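Local coordinates for carbon dioxide concentrating mechanism protein CcmK (Synechococcus elongatus, PDB 4OX6) that probably forms hexameric tiles in the protein shell of the carboxysome, the microcompartment that concentrates carbon dioxide, at residues A[23-37]-A[71-83]. Residues are numbered along the deposited sequence; the frame is centred on the assembly and turned at random.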
loop_
_atom_site.group_PDB
_atom_site.type_symbol
_atom_site.label_atom_id
_atom_site.label_comp_id
_atom_site.label_asym_id
_atom_site.label_seq_id
_atom_site.Cartn_x
_atom_site.Cartn_y
_atom_site.Cartn_z
ATOM N N LEU A 23 6.139 14.955 12.430
ATOM C CA LEU A 23 5.241 14.325 13.373
ATOM C C LEU A 23 4.345 13.330 12.687
ATOM O O LEU A 23 3.791 13.663 11.649
ATOM C CB LEU A 23 4.432 15.435 14.099
ATOM C CG LEU A 23 3.401 14.992 15.143
ATOM C CD1 LEU A 23 3.114 16.162 16.126
ATOM C CD2 LEU A 23 2.055 14.604 14.563
ATOM N N GLU A 24 4.194 12.144 13.269
ATOM C CA GLU A 24 3.434 11.058 12.630
ATOM C C GLU A 24 2.353 10.541 13.571
ATOM O O GLU A 24 2.590 10.330 14.767
ATOM C CB GLU A 24 4.403 9.915 12.244
ATOM C CG GLU A 24 3.780 8.741 11.501
ATOM C CD GLU A 24 4.830 7.839 10.939
ATOM O OE1 GLU A 24 5.792 8.351 10.326
ATOM O OE2 GLU A 24 4.656 6.605 11.063
ATOM N N THR A 25 1.153 10.403 13.020
ATOM C CA THR A 25 -0.050 9.857 13.699
ATOM C C THR A 25 -0.556 8.614 13.028
ATOM O O THR A 25 -0.268 8.363 11.843
ATOM C CB THR A 25 -1.219 10.870 13.705
ATOM O OG1 THR A 25 -1.579 11.193 12.374
ATOM C CG2 THR A 25 -0.829 12.159 14.403
ATOM N N LYS A 26 -1.335 7.835 13.770
ATOM C CA LYS A 26 -2.232 6.876 13.163
ATOM C C LYS A 26 -3.579 7.556 13.021
ATOM O O LYS A 26 -4.180 8.050 13.998
ATOM C CB LYS A 26 -2.331 5.585 13.979
ATOM C CG LYS A 26 -3.109 4.469 13.273
ATOM C CD LYS A 26 -3.020 3.143 13.964
ATOM C CE LYS A 26 -1.728 2.420 13.611
ATOM N NZ LYS A 26 -1.930 1.646 12.354
ATOM N N GLY A 27 -4.023 7.592 11.776
ATOM C CA GLY A 27 -5.240 8.274 11.391
ATOM C C GLY A 27 -4.966 9.566 10.639
ATOM O O GLY A 27 -4.011 10.296 10.971
ATOM N N PHE A 28 -5.829 9.884 9.681
ATOM C CA PHE A 28 -5.757 11.121 8.903
ATOM C C PHE A 28 -6.338 12.327 9.677
ATOM O O PHE A 28 -5.715 13.395 9.753
ATOM C CB PHE A 28 -6.411 10.949 7.527
ATOM C CG PHE A 28 -6.221 12.088 6.561
ATOM C CD1 PHE A 28 -4.954 12.354 6.031
ATOM C CD2 PHE A 28 -7.256 12.951 6.231
ATOM C CE1 PHE A 28 -4.773 13.381 5.142
ATOM C CE2 PHE A 28 -7.068 13.993 5.335
ATOM C CZ PHE A 28 -5.813 14.224 4.832
ATOM N N PRO A 29 -7.510 12.195 10.322
ATOM C CA PRO A 29 -7.965 13.358 11.091
ATOM C C PRO A 29 -6.963 13.900 12.132
ATOM O O PRO A 29 -6.805 15.134 12.189
ATOM C CB PRO A 29 -9.263 12.854 11.742
ATOM C CG PRO A 29 -9.768 11.820 10.777
ATOM C CD PRO A 29 -8.523 11.119 10.282
ATOM N N PRO A 30 -6.230 13.080 12.907
ATOM C CA PRO A 30 -5.228 13.638 13.835
ATOM C C PRO A 30 -4.076 14.341 13.113
ATOM O O PRO A 30 -3.498 15.255 13.734
ATOM C CB PRO A 30 -4.770 12.459 14.666
ATOM C CG PRO A 30 -5.235 11.252 13.940
ATOM C CD PRO A 30 -6.416 11.635 13.103
ATOM N N ILE A 31 -3.686 13.953 11.890
ATOM C CA ILE A 31 -2.612 14.672 11.246
ATOM C C ILE A 31 -3.062 16.049 10.811
ATOM O O ILE A 31 -2.279 16.983 10.800
ATOM C CB ILE A 31 -1.976 13.849 10.098
ATOM C CG1 ILE A 31 -0.512 14.254 9.932
ATOM C CG2 ILE A 31 -2.688 13.946 8.767
ATOM C CD1 ILE A 31 0.394 13.971 11.126
ATOM N N LEU A 32 -4.325 16.194 10.455
ATOM C CA LEU A 32 -4.842 17.498 10.081
ATOM C C LEU A 32 -4.853 18.380 11.337
ATOM O O LEU A 32 -4.493 19.562 11.333
ATOM C CB LEU A 32 -6.256 17.449 9.534
ATOM C CG LEU A 32 -6.419 16.698 8.196
ATOM C CD1 LEU A 32 -7.925 16.641 7.811
ATOM C CD2 LEU A 32 -5.654 17.368 7.046
ATOM N N ALA A 33 -5.288 17.794 12.470
ATOM C CA ALA A 33 -5.298 18.498 13.771
ATOM C C ALA A 33 -3.904 18.946 14.103
ATOM O O ALA A 33 -3.696 20.101 14.514
ATOM C CB ALA A 33 -5.821 17.591 14.859
ATOM N N ALA A 34 -2.938 18.049 14.014
ATOM C CA ALA A 34 -1.558 18.423 14.309
ATOM C C ALA A 34 -1.060 19.537 13.416
ATOM O O ALA A 34 -0.420 20.498 13.915
ATOM C CB ALA A 34 -0.649 17.232 14.168
ATOM N N ALA A 35 -1.274 19.426 12.116
ATOM C CA ALA A 35 -0.754 20.395 11.154
ATOM C C ALA A 35 -1.315 21.749 11.450
ATOM O O ALA A 35 -0.585 22.753 11.486
ATOM C CB ALA A 35 -1.137 19.977 9.771
ATOM N N ASP A 36 -2.611 21.849 11.682
ATOM C CA ASP A 36 -3.237 23.131 11.946
ATOM C C ASP A 36 -2.726 23.737 13.237
ATOM O O ASP A 36 -2.464 24.969 13.298
ATOM C CB ASP A 36 -4.767 23.045 11.959
ATOM C CG ASP A 36 -5.436 24.407 11.937
ATOM O OD1 ASP A 36 -5.279 25.122 10.904
ATOM O OD2 ASP A 36 -6.138 24.742 12.931
ATOM N N ALA A 37 -2.582 22.943 14.295
ATOM C CA ALA A 37 -2.089 23.445 15.563
ATOM C C ALA A 37 -0.669 23.929 15.414
ATOM O O ALA A 37 -0.259 24.926 16.013
ATOM C CB ALA A 37 -2.186 22.413 16.638
ATOM N N ALA A 71 5.928 24.934 17.824
ATOM C CA ALA A 71 4.946 24.318 16.927
ATOM C C ALA A 71 4.740 22.835 17.216
ATOM O O ALA A 71 3.611 22.329 17.286
ATOM C CB ALA A 71 5.322 24.530 15.481
ATOM N N MET A 72 5.846 22.118 17.429
ATOM C CA MET A 72 5.780 20.684 17.711
ATOM C C MET A 72 5.020 20.392 18.993
ATOM O O MET A 72 4.217 19.465 19.014
ATOM C CB MET A 72 7.178 20.145 17.813
ATOM C CG MET A 72 7.285 18.630 17.899
ATOM S SD MET A 72 6.571 17.693 16.500
ATOM C CE MET A 72 7.712 18.140 15.210
ATOM N N ASP A 73 5.191 21.227 20.028
ATOM C CA ASP A 73 4.509 20.985 21.285
ATOM C C ASP A 73 2.999 21.068 20.997
ATOM O O ASP A 73 2.211 20.254 21.484
ATOM C CB ASP A 73 4.895 22.050 22.321
ATOM C CG ASP A 73 6.277 21.835 22.915
ATOM O OD1 ASP A 73 6.744 20.705 22.937
ATOM O OD2 ASP A 73 6.843 22.866 23.356
ATOM N N ALA A 74 2.578 22.042 20.188
ATOM C CA ALA A 74 1.135 22.184 19.890
ATOM C C ALA A 74 0.651 21.044 19.039
ATOM O O ALA A 74 -0.495 20.576 19.232
ATOM C CB ALA A 74 0.896 23.506 19.195
ATOM N N GLY A 75 1.440 20.592 18.064
ATOM C CA GLY A 75 1.025 19.484 17.225
ATOM C C GLY A 75 0.861 18.195 18.045
ATOM O O GLY A 75 -0.068 17.422 17.801
ATOM N N ILE A 76 1.775 17.903 18.970
ATOM C CA ILE A 76 1.717 16.743 19.818
ATOM C C ILE A 76 0.435 16.751 20.614
ATOM O O ILE A 76 -0.304 15.721 20.650
ATOM C CB ILE A 76 2.961 16.687 20.743
ATOM C CG1 ILE A 76 4.247 16.268 19.968
ATOM C CG2 ILE A 76 2.693 15.742 21.918
ATOM C CD1 ILE A 76 5.532 16.486 20.682
ATOM N N GLU A 77 0.093 17.878 21.196
ATOM C CA GLU A 77 -1.119 17.951 21.995
ATOM C C GLU A 77 -2.341 17.771 21.120
ATOM O O GLU A 77 -3.288 17.040 21.490
ATOM C CB GLU A 77 -1.179 19.276 22.728
ATOM C CG GLU A 77 -0.081 19.317 23.790
ATOM C CD GLU A 77 -0.067 18.060 24.725
ATOM O OE1 GLU A 77 -1.125 17.740 25.319
ATOM O OE2 GLU A 77 0.967 17.357 24.838
ATOM N N ALA A 78 -2.374 18.395 19.950
ATOM C CA ALA A 78 -3.550 18.291 19.079
ATOM C C ALA A 78 -3.761 16.873 18.584
ATOM O O ALA A 78 -4.932 16.419 18.498
ATOM C CB ALA A 78 -3.403 19.253 17.920
ATOM N N ALA A 79 -2.679 16.174 18.257
ATOM C CA ALA A 79 -2.791 14.793 17.837
ATOM C C ALA A 79 -3.407 13.918 18.911
ATOM O O ALA A 79 -4.373 13.144 18.642
ATOM C CB ALA A 79 -1.453 14.260 17.414
ATOM N N LYS A 80 -2.912 14.032 20.128
ATOM C CA LYS A 80 -3.354 13.215 21.241
ATOM C C LYS A 80 -4.782 13.502 21.636
ATOM O O LYS A 80 -5.472 12.566 22.057
ATOM C CB LYS A 80 -2.441 13.388 22.469
ATOM C CG LYS A 80 -1.042 12.996 22.216
ATOM C CD LYS A 80 -0.149 13.301 23.460
ATOM C CE LYS A 80 -0.469 12.341 24.578
ATOM N NZ LYS A 80 0.681 12.194 25.522
ATOM N N ASN A 81 -5.260 14.734 21.421
ATOM C CA ASN A 81 -6.561 15.176 21.819
ATOM C C ASN A 81 -7.586 14.969 20.729
ATOM O O ASN A 81 -8.791 15.269 20.945
ATOM C CB ASN A 81 -6.535 16.665 22.188
ATOM C CG ASN A 81 -5.715 16.953 23.438
ATOM O OD1 ASN A 81 -5.414 16.059 24.210
ATOM N ND2 ASN A 81 -5.356 18.217 23.626
ATOM N N THR A 82 -7.199 14.497 19.571
ATOM C CA THR A 82 -8.183 14.217 18.528
ATOM C C THR A 82 -8.919 12.907 18.866
ATOM O O THR A 82 -8.284 11.907 19.165
ATOM C CB THR A 82 -7.422 14.029 17.177
ATOM O OG1 THR A 82 -6.789 15.263 16.789
ATOM C CG2 THR A 82 -8.372 13.636 16.071
ATOM N N PRO A 83 -10.256 12.902 18.737
ATOM C CA PRO A 83 -11.012 11.655 19.015
ATOM C C PRO A 83 -10.501 10.459 18.184
ATOM O O PRO A 83 -10.513 10.545 16.951
ATOM C CB PRO A 83 -12.475 12.049 18.675
ATOM C CG PRO A 83 -12.542 13.559 18.865
ATOM C CD PRO A 83 -11.140 14.049 18.448
#
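Leu23 has CG anti to the backbone N (chi1 179°), and its extended chi2 turns CD1 onto helix 71-81, with Leu23 CD1 3.6 Å from Gly75 C. The Met72 chain bends at chi2 and chi3, which brings Met72 SD to 3.8 Å from Leu23 CD1. Thr25 OG1 donates a hydrogen bond to Gly27 O, in the carbonyl plane. With OG1 held this way, Thr25 CG2 meets Ala79 CB at 3.7 Å.

Between the helices the side chains are small. The axes of 28-37 and 71-81 approach to 7.5 Å and run roughly antiparallel, at 151°. Ala34 CA and Gly75 CA are 4.0 Å apart. Ala37 CB packs on Ala78 CB at 3.6 Å, and Ala78 CB touches Ala33 O. The side chains of Thr82 and Pro30 cross at about a right angle. Thr82 OG1 donates a hydrogen bond to Ala78 O (2.8 Å), tilted from the carbonyl plane, and lies 3.2 Å from Ala33 CB.

This is the paired-helix layer of the BMC fold, on one face of the antiparallel sheet. Thr89 and Trp90 of a neighbouring subunit pack on Pro30 and Thr82, respectively. Met38 of helix 28-39 touches Leu23 and Met72, and Ile76 reaches Leu87 and Trp90 of strand 86-93.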